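Scyllo-inosose 3-dehydrogenase (Thermotoga maritima, PDB 3IP1) catalyses the NAD(+)-dependent oxidation of scyllo-inosose to 3-dehydro-scyllo-inosose, probably as a step of myo-inositol degradation, and binds two zinc ions per subunit. Local coordinates at residues Thr56-Lys61 against Val104-Glu109; Cys133-Pro138 against Cys147-Glu152; Ile242-Ser247 against His261-Thr266; Lys369-Glu374 against Val390-Leu395. All blocks are in the same frame, centred on the assembly; numbering follows the deposited sequence.

Interaction 1 of 4, residues Thr56-Lys61 against Val104-Glu109; sequences TEIIIK and VEAGPE
With CG2 anti to its backbone N and CG1 beside that N (chi1 -68°), Ile-59 sends its two branches to different partners. CG2 meets Val-104 CG2 at 3.8 Å, the two side chains crossing obliquely, while CD1 runs alongside the extended chain of Glu-105 and reaches its OE2 at 3.6 Å. Ile-58 instead has CG1 in the crowded position between N and carbonyl carbon (chi1 62°), which leaves CG2 to touch Ala-106 CB on the other face of the sheet. Val-104 CG1 lies against Lys-61 CB at 3.7 Å. The backbones are antiparallel. Ile-59 N donates to Glu-105 O at 2.9 Å, from above the carbonyl plane, and Gly-107 N meets Glu-57 O at 2.9 Å almost along the C=O axis. Ile-59 O takes a straight bond from Val-104 N (3.0 Å) and a weak, longer one from Glu-105 N, so that two residues face one: a classic beta bulge. Beyond the strand ends, Thr-56 CG2 packs on Glu-109, while Thr-56 OG1 bonds to Asp-168. Within the GroES-like domain, strand 57-66 lies between strand 98-106 and strand 164-168; Ile-58 and Ile-60 make backbone bonds to Val-167 and Val-165 of the latter.

Interaction 2 of 4, residues Cys133-Pro138 against Cys147-Glu152; sequences CGHCRP and CENLNE. With CD (cadmium ion), chain E.
Metal coordination dominates this contact. Cys-133 SG, Cys-136 SG and Cys-147 SG each bind the cadmium ion at 2.5 Å, and Cys-139 supplies the fourth sulfur. The torsions differ between the segments: Cys-133 and Cys-136 hold SG in the crowded position between backbone N and carbonyl carbon (chi1 75° and 73°), whereas Cys-147 turns SG anti to its N (chi1 178°).

N-H...S hydrogen bonds form the second shell. Across the contact, Glu-148 N points almost straight at Cys-136 SG (3.2 Å), and Cys-133 N donates to Cys-147 SG at 3.2 Å. Within the segments, His-135 N bonds to Cys-133 SG and Asn-149 N to Cys-147 SG; these donors would be expected to spread the negative charge of the thiolates.

Van der Waals contacts fill in the rest. Cys-133 SG sits over the centre of the His-135 ring, 3.4 Å above its plane, and the ring's CE1 lies 3.6 Å from Asn-149 ND2. Glu-148 crosses Pro-138 at about a right angle, Glu-148 CG resting on Pro-138 CD.

One water accepts from Arg-137 N and donates to Glu-148 OE1, which also forms a salt bridge with Arg-308 of a neighbouring subunit; Asn-149 OD1 bonds to Asn-116 ND2 of another.

Four cysteines closely spaced in sequence around one metal are the hallmark of the structural zinc lobe of zinc-containing alcohol dehydrogenases, here occupied by cadmium.

Interaction 3 of 4, residues Ile242-Ser247 against His261-Thr266; sequences ILSEPS and HVIDPT
Two neighbouring parallel strands of the Rossmann-type nucleotide-binding domain meet here, joined by helix 248-257 in a beta-alpha-beta crossover; strand 261-263 is the outermost on this side of the sheet within the chain. The ladder runs through Leu-243 N to His-261 O, Ile-263 N to Leu-243 O (2.8 Å) and Glu-245 N to Ile-263 O, the last two nearly along the C=O axis.

On the face shared by Ile-242, Ser-244, His-261 and Ile-263, Ile-242 CG2, anti to its backbone N, touches Ile-263 CD1 at 3.6 Å. Ile-242 CG1 comes to the edge of the His-261 ring, near the ring plane, 4.0 Å from His-261 CD2; the ring also stacks with Tyr-277. Farther along, Ser-244 OG, anti to its N (chi1 -178°), rests on Pro-265 CD at 3.5 Å. Pro-246 and Pro-265 cross at about a right angle, CG to CG at 3.9 Å, and Pro-246 CB meets Thr-266 CG2.

Past the strands, Asp-264 OD1 accepts from Thr-266 N in an Asx turn and from Thr-266 OG1 at 2.8 Å, both from above the carboxylate plane. Glu-245, probably an NAD(+)-binding residue as in related enzymes, has OE1 gripped by Ser-247 N (3.0 Å) through its anti lone pair and OE2 by Gly-222 N. With each oxygen held by a backbone N-H, the carboxylate is fixed in orientation and probably stabilised in its charged form, consistent with a part in cofactor binding.

Interaction 4 of 4, residues Lys369-Glu374 against Val390-Leu395; sequences KTVSME and VKVTML
Three backbone hydrogen bonds join the parallel strands. Lys-369 O accepts from Thr-393 N at 3.0 Å, almost along the C=O axis; Val-371 N reaches Thr-393 O at 3.0 Å from 31° above the carbonyl plane; and Leu-395 N meets Val-371 O at 2.9 Å, the straightest of the three at 168°. Thr-393 O also receives the CA-H of Thr-370 at 3.1 Å.

On the face of Val-371 and Val-392 the side chains cross at about a right angle, Val-371 CG2 touching Val-392 CG1 at 4.1 Å. The selenomethionines Met-373 and Met-394 lie side by side and point the same way: CG is anti to the backbone N in both, chi3 bends each chain, and Met-394 SE rests 3.8 Å from Met-373 CB. On the other face, Thr-370 CB packs against Leu-395 CB.

Helix 376-382 connects the strands as a beta-alpha-beta unit, and strand 392-395 continues the sheet by pairing antiparallel with strand 57-66. Ile-376 of that helix meets both Val-371 and Met-394, while Leu-189 of helix 185-192 touches Thr-370 and Thr-393.

Where the strands end, a water accepts from Met-373 N at 2.7 Å and donates over a longer distance to Leu-395 O. At the other end, Lys-391 carries its NZ away from strand 369-371 to a salt bridge with Glu-98, a ligand of the metal bound with His-97 and Glu-195, and to Ile-67 O.

Interactions 1 and 4 belong to one mixed sheet, in which strands 57-66 and 392-395 are neighbours; their centres are 26 Å apart and their nearest atoms about 8 Å. Interaction 2 builds the four-cysteine metal site, its centre 22 Å from that of interaction 1, within the same GroES-like domain. Interaction 3 lies in the nucleotide-binding part, 44 Å from interaction 1 between centres, on the opposite side of the chain's centre. Interaction 4 lies between the two regions: its nearest atoms come within about 6 Å of interaction 3, Val-390 packs on Arg-250, probably an NAD(+)-binding residue, and the Lys-391 side chain lies about 6 Å from the cadmium bound by His-97, Glu-98 and Glu-195.

Interaction 1 of 4, residues Thr56-Lys61 against Val104-Glu109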
loop_
_atom_site.group_PDB
_atom_site.type_symbol
_atom_site.label_atom_id
_atom_site.label_comp_id
_atom_site.label_asym_id
_atom_site.label_seq_id
_atom_site.Cartn_x
_atom_site.Cartn_y
_atom_site.Cartn_z
ATOM N N THR A 56 30.061 2.038 -20.361
ATOM C CA THR A 56 29.164 2.601 -19.331
ATOM C C THR A 56 29.910 3.013 -18.058
ATOM O O THR A 56 29.308 3.533 -17.127
ATOM C CB THR A 56 28.086 1.576 -18.920
ATOM O OG1 THR A 56 28.743 0.345 -18.610
ATOM C CG2 THR A 56 27.091 1.325 -20.055
ATOM N N GLU A 57 31.217 2.774 -18.015
ATOM C CA GLU A 57 32.006 3.048 -16.824
ATOM C C GLU A 57 32.491 4.488 -16.722
ATOM O O GLU A 57 32.629 5.188 -17.731
ATOM C CB GLU A 57 33.193 2.080 -16.731
ATOM C CG GLU A 57 32.744 0.641 -16.454
ATOM C CD GLU A 57 33.886 -0.379 -16.475
ATOM O OE1 GLU A 57 34.905 -0.145 -17.173
ATOM O OE2 GLU A 57 33.760 -1.419 -15.784
ATOM N N ILE A 58 32.728 4.913 -15.485
ATOM C CA ILE A 58 33.368 6.189 -15.172
ATOM C C ILE A 58 34.474 5.951 -14.154
ATOM O O ILE A 58 34.469 4.954 -13.433
ATOM C CB ILE A 58 32.378 7.228 -14.548
ATOM C CG1 ILE A 58 31.818 6.700 -13.202
ATOM C CG2 ILE A 58 31.259 7.568 -15.552
ATOM C CD1 ILE A 58 30.929 7.675 -12.397
ATOM N N ILE A 59 35.404 6.891 -14.103
ATOM C CA ILE A 59 36.467 6.907 -13.118
ATOM C C ILE A 59 36.237 8.172 -12.325
ATOM O O ILE A 59 36.017 9.244 -12.895
ATOM C CB ILE A 59 37.869 6.932 -13.800
ATOM C CG1 ILE A 59 38.128 5.596 -14.521
ATOM C CG2 ILE A 59 38.990 7.185 -12.785
ATOM C CD1 ILE A 59 39.290 5.671 -15.539
ATOM N N ILE A 60 36.286 8.025 -11.008
ATOM C CA ILE A 60 36.046 9.098 -10.071
ATOM C C ILE A 60 37.323 9.393 -9.281
ATOM O O ILE A 60 37.983 8.484 -8.798
ATOM C CB ILE A 60 34.933 8.685 -9.084
ATOM C CG1 ILE A 60 33.624 8.379 -9.840
ATOM C CG2 ILE A 60 34.737 9.758 -8.003
ATOM C CD1 ILE A 60 32.595 7.557 -9.003
ATOM N N LYS A 61 37.676 10.661 -9.157
ATOM C CA LYS A 61 38.759 11.063 -8.283
ATOM C C LYS A 61 38.141 11.193 -6.906
ATOM O O LYS A 61 37.279 12.060 -6.703
ATOM C CB LYS A 61 39.310 12.400 -8.771
ATOM C CG LYS A 61 40.431 13.032 -7.975
ATOM C CD LYS A 61 40.963 14.230 -8.798
ATOM C CE LYS A 61 41.900 15.136 -8.008
ATOM N NZ LYS A 61 42.941 14.353 -7.280
ATOM N N VAL A 104 36.364 12.163 -13.480
ATOM C CA VAL A 104 37.526 12.586 -14.263
ATOM C C VAL A 104 37.572 11.924 -15.628
ATOM O O VAL A 104 38.332 12.331 -16.478
ATOM C CB VAL A 104 38.905 12.417 -13.527
ATOM C CG1 VAL A 104 38.976 13.310 -12.293
ATOM C CG2 VAL A 104 39.211 10.940 -13.213
ATOM N N GLU A 105 36.767 10.894 -15.827
ATOM C CA GLU A 105 36.645 10.278 -17.113
ATOM C C GLU A 105 35.331 9.496 -17.161
ATOM O O GLU A 105 34.934 8.902 -16.169
ATOM C CB GLU A 105 37.834 9.350 -17.359
ATOM C CG GLU A 105 37.785 8.694 -18.722
ATOM C CD GLU A 105 39.104 8.101 -19.176
ATOM O OE1 GLU A 105 39.257 7.925 -20.413
ATOM O OE2 GLU A 105 39.968 7.802 -18.319
ATOM N N ALA A 106 34.678 9.508 -18.319
ATOM C CA ALA A 106 33.430 8.775 -18.557
ATOM C C ALA A 106 33.459 8.126 -19.942
ATOM O O ALA A 106 33.855 8.760 -20.918
ATOM C CB ALA A 106 32.235 9.717 -18.451
ATOM N N GLY A 107 33.024 6.872 -20.030
ATOM C CA GLY A 107 32.859 6.204 -21.319
ATOM C C GLY A 107 31.728 6.812 -22.127
ATOM O O GLY A 107 30.951 7.613 -21.592
ATOM N N PRO A 108 31.637 6.453 -23.423
ATOM C CA PRO A 108 30.671 7.031 -24.355
ATOM C C PRO A 108 29.206 6.852 -23.929
ATOM O O PRO A 108 28.385 7.731 -24.191
ATOM C CB PRO A 108 30.967 6.296 -25.687
ATOM C CG PRO A 108 31.744 5.086 -25.313
ATOM C CD PRO A 108 32.564 5.543 -24.116
ATOM N N GLU A 109 28.905 5.749 -23.242
ATOM C CA GLU A 109 27.543 5.428 -22.802
ATOM C C GLU A 109 27.369 5.578 -21.283
ATOM O O GLU A 109 26.448 4.986 -20.709
ATOM C CB GLU A 109 27.198 3.983 -23.185
ATOM C CG GLU A 109 27.084 3.682 -24.669
ATOM C CD GLU A 109 27.142 2.173 -24.972
ATOM O OE1 GLU A 109 26.698 1.349 -24.137
ATOM O OE2 GLU A 109 27.636 1.791 -26.054
#

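Interaction 2 of 4, residues Cys133-Pro138 against Cys147-Glu152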
loop_
_atom_site.group_PDB
_atom_site.type_symbol
_atom_site.label_atom_id
_atom_site.label_comp_id
_atom_site.label_asym_id
_atom_site.label_seq_id
_atom_site.Cartn_x
_atom_site.Cartn_y
_atom_site.Cartn_z
ATOM N N CYS A 133 22.991 -6.413 -10.820
ATOM C CA CYS A 133 23.243 -6.753 -12.234
ATOM C C CYS A 133 22.277 -6.026 -13.172
ATOM O O CYS A 133 22.657 -5.623 -14.264
ATOM C CB CYS A 133 23.233 -8.278 -12.463
ATOM S SG CYS A 133 21.592 -9.130 -12.474
ATOM N N GLY A 134 21.033 -5.832 -12.745
ATOM C CA GLY A 134 20.062 -5.164 -13.584
ATOM C C GLY A 134 19.209 -6.101 -14.411
ATOM O O GLY A 134 18.236 -5.660 -14.993
ATOM N N HIS A 135 19.539 -7.391 -14.442
ATOM C CA HIS A 135 18.853 -8.338 -15.340
ATOM C C HIS A 135 18.201 -9.561 -14.672
ATOM O O HIS A 135 17.367 -10.249 -15.301
ATOM C CB HIS A 135 19.775 -8.791 -16.505
ATOM C CG HIS A 135 21.056 -9.442 -16.074
ATOM N ND1 HIS A 135 21.126 -10.760 -15.661
ATOM C CD2 HIS A 135 22.325 -8.970 -16.039
ATOM C CE1 HIS A 135 22.375 -11.060 -15.352
ATOM N NE2 HIS A 135 23.126 -9.993 -15.579
ATOM N N CYS A 136 18.574 -9.855 -13.425
ATOM C CA CYS A 136 17.996 -11.024 -12.753
ATOM C C CYS A 136 16.528 -10.760 -12.383
ATOM O O CYS A 136 16.046 -9.633 -12.500
ATOM C CB CYS A 136 18.813 -11.445 -11.536
ATOM S SG CYS A 136 18.614 -10.323 -10.144
ATOM N N ARG A 137 15.815 -11.797 -11.957
ATOM C CA ARG A 137 14.409 -11.621 -11.595
ATOM C C ARG A 137 14.179 -10.551 -10.509
ATOM O O ARG A 137 13.378 -9.631 -10.725
ATOM C CB ARG A 137 13.746 -12.958 -11.242
ATOM C CG ARG A 137 12.316 -12.813 -10.735
ATOM C CD ARG A 137 11.462 -13.922 -11.271
ATOM N NE ARG A 137 10.067 -13.787 -10.850
ATOM C CZ ARG A 137 9.141 -14.716 -11.054
ATOM N NH1 ARG A 137 9.454 -15.841 -11.704
ATOM N NH2 ARG A 137 7.906 -14.517 -10.625
ATOM N N PRO A 138 14.884 -10.646 -9.352
ATOM C CA PRO A 138 14.706 -9.532 -8.382
ATOM C C PRO A 138 14.999 -8.146 -8.946
ATOM O O PRO A 138 14.245 -7.220 -8.658
ATOM C CB PRO A 138 15.667 -9.893 -7.243
ATOM C CG PRO A 138 15.637 -11.398 -7.226
ATOM C CD PRO A 138 15.610 -11.777 -8.737
ATOM N N CYS A 147 19.418 -8.708 -5.608
ATOM C CA CYS A 147 20.094 -9.144 -6.843
ATOM C C CYS A 147 20.696 -10.542 -6.733
ATOM O O CYS A 147 21.400 -10.834 -5.769
ATOM C CB CYS A 147 21.224 -8.154 -7.164
ATOM S SG CYS A 147 22.200 -8.597 -8.629
ATOM N N GLU A 148 20.446 -11.401 -7.712
ATOM C CA GLU A 148 21.014 -12.754 -7.691
ATOM C C GLU A 148 22.491 -12.819 -8.165
ATOM O O GLU A 148 23.150 -13.834 -8.015
ATOM C CB GLU A 148 20.138 -13.715 -8.510
ATOM C CG GLU A 148 18.781 -14.029 -7.842
ATOM C CD GLU A 148 17.949 -15.049 -8.615
ATOM O OE1 GLU A 148 18.231 -15.291 -9.808
ATOM O OE2 GLU A 148 16.992 -15.599 -8.041
ATOM N N ASN A 149 23.003 -11.741 -8.742
ATOM C CA ASN A 149 24.368 -11.744 -9.249
ATOM C C ASN A 149 25.137 -10.549 -8.703
ATOM O O ASN A 149 25.809 -9.848 -9.440
ATOM C CB ASN A 149 24.338 -11.752 -10.779
ATOM C CG ASN A 149 23.593 -12.942 -11.318
ATOM O OD1 ASN A 149 23.873 -14.086 -10.925
ATOM N ND2 ASN A 149 22.596 -12.695 -12.173
ATOM N N LEU A 150 25.016 -10.336 -7.398
ATOM C CA LEU A 150 25.537 -9.172 -6.713
ATOM C C LEU A 150 27.071 -9.189 -6.553
ATOM O O LEU A 150 27.648 -10.227 -6.236
ATOM C CB LEU A 150 24.877 -9.106 -5.330
ATOM C CG LEU A 150 25.162 -7.977 -4.324
ATOM C CD1 LEU A 150 24.530 -6.600 -4.700
ATOM C CD2 LEU A 150 24.661 -8.418 -2.933
ATOM N N ASN A 151 27.711 -8.036 -6.771
ATOM C CA ASN A 151 29.067 -7.770 -6.284
ATOM C C ASN A 151 29.000 -6.600 -5.320
ATOM O O ASN A 151 27.972 -5.914 -5.235
ATOM C CB ASN A 151 30.009 -7.437 -7.445
ATOM C CG ASN A 151 30.290 -8.637 -8.311
ATOM O OD1 ASN A 151 31.088 -9.485 -7.941
ATOM N ND2 ASN A 151 29.609 -8.737 -9.455
ATOM N N GLU A 152 30.090 -6.353 -4.598
ATOM C CA GLU A 152 30.081 -5.336 -3.569
ATOM C C GLU A 152 31.364 -4.531 -3.544
ATOM O O GLU A 152 32.472 -5.068 -3.366
ATOM C CB GLU A 152 29.773 -5.938 -2.190
ATOM C CG GLU A 152 28.277 -6.088 -1.937
ATOM C CD GLU A 152 27.950 -6.632 -0.580
ATOM O OE1 GLU A 152 27.691 -5.837 0.348
ATOM O OE2 GLU A 152 27.959 -7.871 -0.432
HETATM CD CD CD E . 20.393 -8.600 -10.326
HETATM O O HOH W 1 16.760 -14.704 -11.859
#

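Interaction 3 of 4, residues Ile242-Ser247 against His261-Thr266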
loop_
_atom_site.group_PDB
_atom_site.type_symbol
_atom_site.label_atom_id
_atom_site.label_comp_id
_atom_site.label_asym_id
_atom_site.label_seq_id
_atom_site.Cartn_x
_atom_site.Cartn_y
_atom_site.Cartn_z
ATOM N N ILE A 242 12.641 9.056 19.778
ATOM C CA ILE A 242 13.307 8.537 20.966
ATOM C C ILE A 242 14.397 7.553 20.558
ATOM O O ILE A 242 14.131 6.566 19.834
ATOM C CB ILE A 242 12.295 7.840 21.889
ATOM C CG1 ILE A 242 11.200 8.827 22.294
ATOM C CG2 ILE A 242 12.991 7.251 23.129
ATOM C CD1 ILE A 242 9.943 8.142 22.798
ATOM N N LEU A 243 15.623 7.846 20.994
ATOM C CA LEU A 243 16.770 6.981 20.729
ATOM C C LEU A 243 17.345 6.363 22.011
ATOM O O LEU A 243 17.550 7.056 23.014
ATOM C CB LEU A 243 17.847 7.709 19.908
ATOM C CG LEU A 243 19.067 6.829 19.584
ATOM C CD1 LEU A 243 19.405 6.780 18.089
ATOM C CD2 LEU A 243 20.254 7.297 20.396
ATOM N N SER A 244 17.574 5.051 21.972
ATOM C CA SER A 244 18.176 4.337 23.091
ATOM C C SER A 244 19.601 3.918 22.721
ATOM O O SER A 244 19.799 3.188 21.744
ATOM C CB SER A 244 17.337 3.118 23.470
ATOM O OG SER A 244 17.909 2.452 24.591
ATOM N N GLU A 245 20.580 4.408 23.487
ATOM C CA GLU A 245 22.012 4.196 23.212
ATOM C C GLU A 245 22.839 4.445 24.484
ATOM O O GLU A 245 22.697 5.505 25.109
ATOM C CB GLU A 245 22.482 5.136 22.084
ATOM C CG GLU A 245 23.974 5.135 21.803
ATOM C CD GLU A 245 24.539 3.731 21.552
ATOM O OE1 GLU A 245 25.530 3.367 22.220
ATOM O OE2 GLU A 245 23.990 2.986 20.711
ATOM N N PRO A 246 23.685 3.463 24.883
ATOM C CA PRO A 246 24.525 3.604 26.090
ATOM C C PRO A 246 25.664 4.609 25.951
ATOM O O PRO A 246 26.058 5.207 26.944
ATOM C CB PRO A 246 25.096 2.198 26.299
ATOM C CG PRO A 246 24.254 1.291 25.478
ATOM C CD PRO A 246 23.726 2.093 24.342
ATOM N N SER A 247 26.191 4.776 24.740
ATOM C CA SER A 247 27.234 5.776 24.432
ATOM C C SER A 247 26.742 7.229 24.515
ATOM O O SER A 247 25.858 7.646 23.749
ATOM C CB SER A 247 27.806 5.524 23.029
ATOM O OG SER A 247 28.460 6.679 22.533
ATOM N N HIS A 261 13.973 12.781 22.691
ATOM C CA HIS A 261 14.373 12.129 23.925
ATOM C C HIS A 261 15.453 11.104 23.647
ATOM O O HIS A 261 15.422 10.403 22.620
ATOM C CB HIS A 261 13.187 11.444 24.605
ATOM C CG HIS A 261 12.010 12.342 24.806
ATOM N ND1 HIS A 261 12.011 13.374 25.722
ATOM C CD2 HIS A 261 10.791 12.362 24.216
ATOM C CE1 HIS A 261 10.845 13.995 25.682
ATOM N NE2 HIS A 261 10.088 13.401 24.775
ATOM N N VAL A 262 16.412 11.029 24.565
ATOM C CA VAL A 262 17.425 9.990 24.508
ATOM C C VAL A 262 17.418 9.177 25.801
ATOM O O VAL A 262 17.179 9.720 26.873
ATOM C CB VAL A 262 18.831 10.556 24.179
ATOM C CG1 VAL A 262 18.859 11.101 22.752
ATOM C CG2 VAL A 262 19.266 11.626 25.198
ATOM N N ILE A 263 17.653 7.875 25.669
ATOM C CA ILE A 263 17.642 6.933 26.766
ATOM C C ILE A 263 18.994 6.202 26.836
ATOM O O ILE A 263 19.465 5.613 25.850
ATOM C CB ILE A 263 16.507 5.876 26.586
ATOM C CG1 ILE A 263 15.121 6.536 26.580
ATOM C CG2 ILE A 263 16.576 4.794 27.672
ATOM C CD1 ILE A 263 13.977 5.591 26.132
ATOM N N ASP A 264 19.616 6.241 28.006
ATOM C CA ASP A 264 20.736 5.363 28.314
ATOM C C ASP A 264 20.141 4.100 28.943
ATOM O O ASP A 264 19.812 4.111 30.110
ATOM C CB ASP A 264 21.696 6.082 29.276
ATOM C CG ASP A 264 22.887 5.227 29.690
ATOM O OD1 ASP A 264 23.002 4.044 29.304
ATOM O OD2 ASP A 264 23.726 5.762 30.435
ATOM N N PRO A 265 19.995 3.007 28.164
ATOM C CA PRO A 265 19.338 1.790 28.656
ATOM C C PRO A 265 20.033 1.132 29.851
ATOM O O PRO A 265 19.389 0.361 30.587
ATOM C CB PRO A 265 19.388 0.838 27.448
ATOM C CG PRO A 265 20.544 1.312 26.625
ATOM C CD PRO A 265 20.582 2.814 26.822
ATOM N N THR A 266 21.326 1.424 30.040
ATOM C CA THR A 266 22.101 0.819 31.125
ATOM C C THR A 266 21.846 1.495 32.477
ATOM O O THR A 266 22.141 0.912 33.521
ATOM C CB THR A 266 23.630 0.805 30.833
ATOM O OG1 THR A 266 24.165 2.138 30.952
ATOM C CG2 THR A 266 23.932 0.223 29.430
#

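Interaction 4 of 4, residues Lys369-Glu374 against Val390-Leu395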
loop_
_atom_site.group_PDB
_atom_site.type_symbol
_atom_site.label_atom_id
_atom_site.label_comp_id
_atom_site.label_asym_id
_atom_site.label_seq_id
_atom_site.Cartn_x
_atom_site.Cartn_y
_atom_site.Cartn_z
ATOM N N LYS A 369 36.151 12.808 12.955
ATOM C CA LYS A 369 37.502 13.145 12.533
ATOM C C LYS A 369 37.708 12.823 11.047
ATOM O O LYS A 369 37.193 11.819 10.542
ATOM C CB LYS A 369 38.487 12.336 13.383
ATOM C CG LYS A 369 39.939 12.599 13.130
ATOM C CD LYS A 369 40.761 11.599 13.914
ATOM C CE LYS A 369 41.546 12.283 15.013
ATOM N NZ LYS A 369 42.946 12.471 14.538
ATOM N N THR A 370 38.456 13.682 10.354
ATOM C CA THR A 370 38.896 13.382 8.991
ATOM C C THR A 370 40.395 13.136 9.006
ATOM O O THR A 370 41.118 13.752 9.781
ATOM C CB THR A 370 38.526 14.486 7.982
ATOM O OG1 THR A 370 39.040 15.736 8.433
ATOM C CG2 THR A 370 37.023 14.620 7.841
ATOM N N VAL A 371 40.854 12.223 8.156
ATOM C CA VAL A 371 42.239 11.764 8.167
ATOM C C VAL A 371 42.695 11.548 6.722
ATOM O O VAL A 371 41.863 11.504 5.797
ATOM C CB VAL A 371 42.394 10.428 8.983
ATOM C CG1 VAL A 371 41.856 10.570 10.406
ATOM C CG2 VAL A 371 41.685 9.263 8.284
ATOM N N SER A 372 43.998 11.404 6.523
ATOM C CA SER A 372 44.530 11.187 5.184
ATOM C C SER A 372 44.473 9.695 4.847
ATOM O O SER A 372 44.325 8.866 5.742
ATOM C CB SER A 372 45.975 11.680 5.093
ATOM O OG SER A 372 46.804 10.837 5.871
HETATM N N MSE A 373 44.603 9.368 3.563
HETATM C CA MSE A 373 44.657 7.971 3.117
HETATM C C MSE A 373 45.664 7.113 3.916
HETATM O O MSE A 373 45.337 5.995 4.355
HETATM C CB MSE A 373 44.950 7.888 1.624
HETATM C CG MSE A 373 45.016 6.466 1.129
HETATM SE SE MSE A 373 45.258 6.359 -0.788
HETATM C CE MSE A 373 47.105 6.966 -0.885
ATOM N N GLU A 374 46.868 7.651 4.118
ATOM C CA GLU A 374 47.922 6.963 4.870
ATOM C C GLU A 374 47.509 6.562 6.275
ATOM O O GLU A 374 47.955 5.533 6.774
ATOM C CB GLU A 374 49.194 7.823 4.970
ATOM C CG GLU A 374 49.769 8.325 3.644
ATOM C CD GLU A 374 50.188 7.205 2.694
ATOM O OE1 GLU A 374 50.904 6.268 3.141
ATOM O OE2 GLU A 374 49.804 7.269 1.495
ATOM N N VAL A 390 32.703 8.166 16.410
ATOM C CA VAL A 390 31.426 7.745 15.775
ATOM C C VAL A 390 31.624 7.392 14.297
ATOM O O VAL A 390 31.187 6.332 13.821
ATOM C CB VAL A 390 30.319 8.838 15.922
ATOM C CG1 VAL A 390 28.985 8.363 15.358
ATOM C CG2 VAL A 390 30.157 9.226 17.371
ATOM N N LYS A 391 32.283 8.300 13.582
ATOM C CA LYS A 391 32.567 8.130 12.177
ATOM C C LYS A 391 33.872 8.833 11.860
ATOM O O LYS A 391 34.066 10.009 12.205
ATOM C CB LYS A 391 31.412 8.679 11.322
ATOM C CG LYS A 391 31.689 8.834 9.810
ATOM C CD LYS A 391 31.792 7.504 9.064
ATOM C CE LYS A 391 30.478 6.740 9.143
ATOM N NZ LYS A 391 30.616 5.389 8.553
ATOM N N VAL A 392 34.749 8.085 11.187
ATOM C CA VAL A 392 36.053 8.558 10.741
ATOM C C VAL A 392 36.041 8.523 9.233
ATOM O O VAL A 392 35.655 7.523 8.647
ATOM C CB VAL A 392 37.195 7.649 11.276
ATOM C CG1 VAL A 392 38.539 7.955 10.584
ATOM C CG2 VAL A 392 37.324 7.811 12.790
ATOM N N THR A 393 36.473 9.622 8.614
ATOM C CA THR A 393 36.368 9.785 7.163
ATOM C C THR A 393 37.691 10.192 6.514
ATOM O O THR A 393 38.291 11.201 6.900
ATOM C CB THR A 393 35.302 10.876 6.831
ATOM O OG1 THR A 393 34.074 10.559 7.501
ATOM C CG2 THR A 393 35.062 10.993 5.341
HETATM N N MSE A 394 38.113 9.421 5.506
HETATM C CA MSE A 394 39.218 9.818 4.641
HETATM C C MSE A 394 38.868 11.075 3.845
HETATM O O MSE A 394 37.827 11.145 3.212
HETATM C CB MSE A 394 39.576 8.709 3.665
HETATM C CG MSE A 394 40.919 8.944 3.002
HETATM SE SE MSE A 394 41.177 7.836 1.429
HETATM C CE MSE A 394 40.092 8.837 0.175
ATOM N N LEU A 395 39.742 12.070 3.892
ATOM C CA LEU A 395 39.605 13.258 3.071
ATOM C C LEU A 395 40.880 13.442 2.241
ATOM O O LEU A 395 41.964 13.591 2.803
ATOM C CB LEU A 395 39.361 14.472 3.964
ATOM C CG LEU A 395 39.184 15.843 3.311
ATOM C CD1 LEU A 395 37.921 15.884 2.431
ATOM C CD2 LEU A 395 39.120 16.921 4.400
HETATM O O HOH W 2 44.346 11.541 1.901
#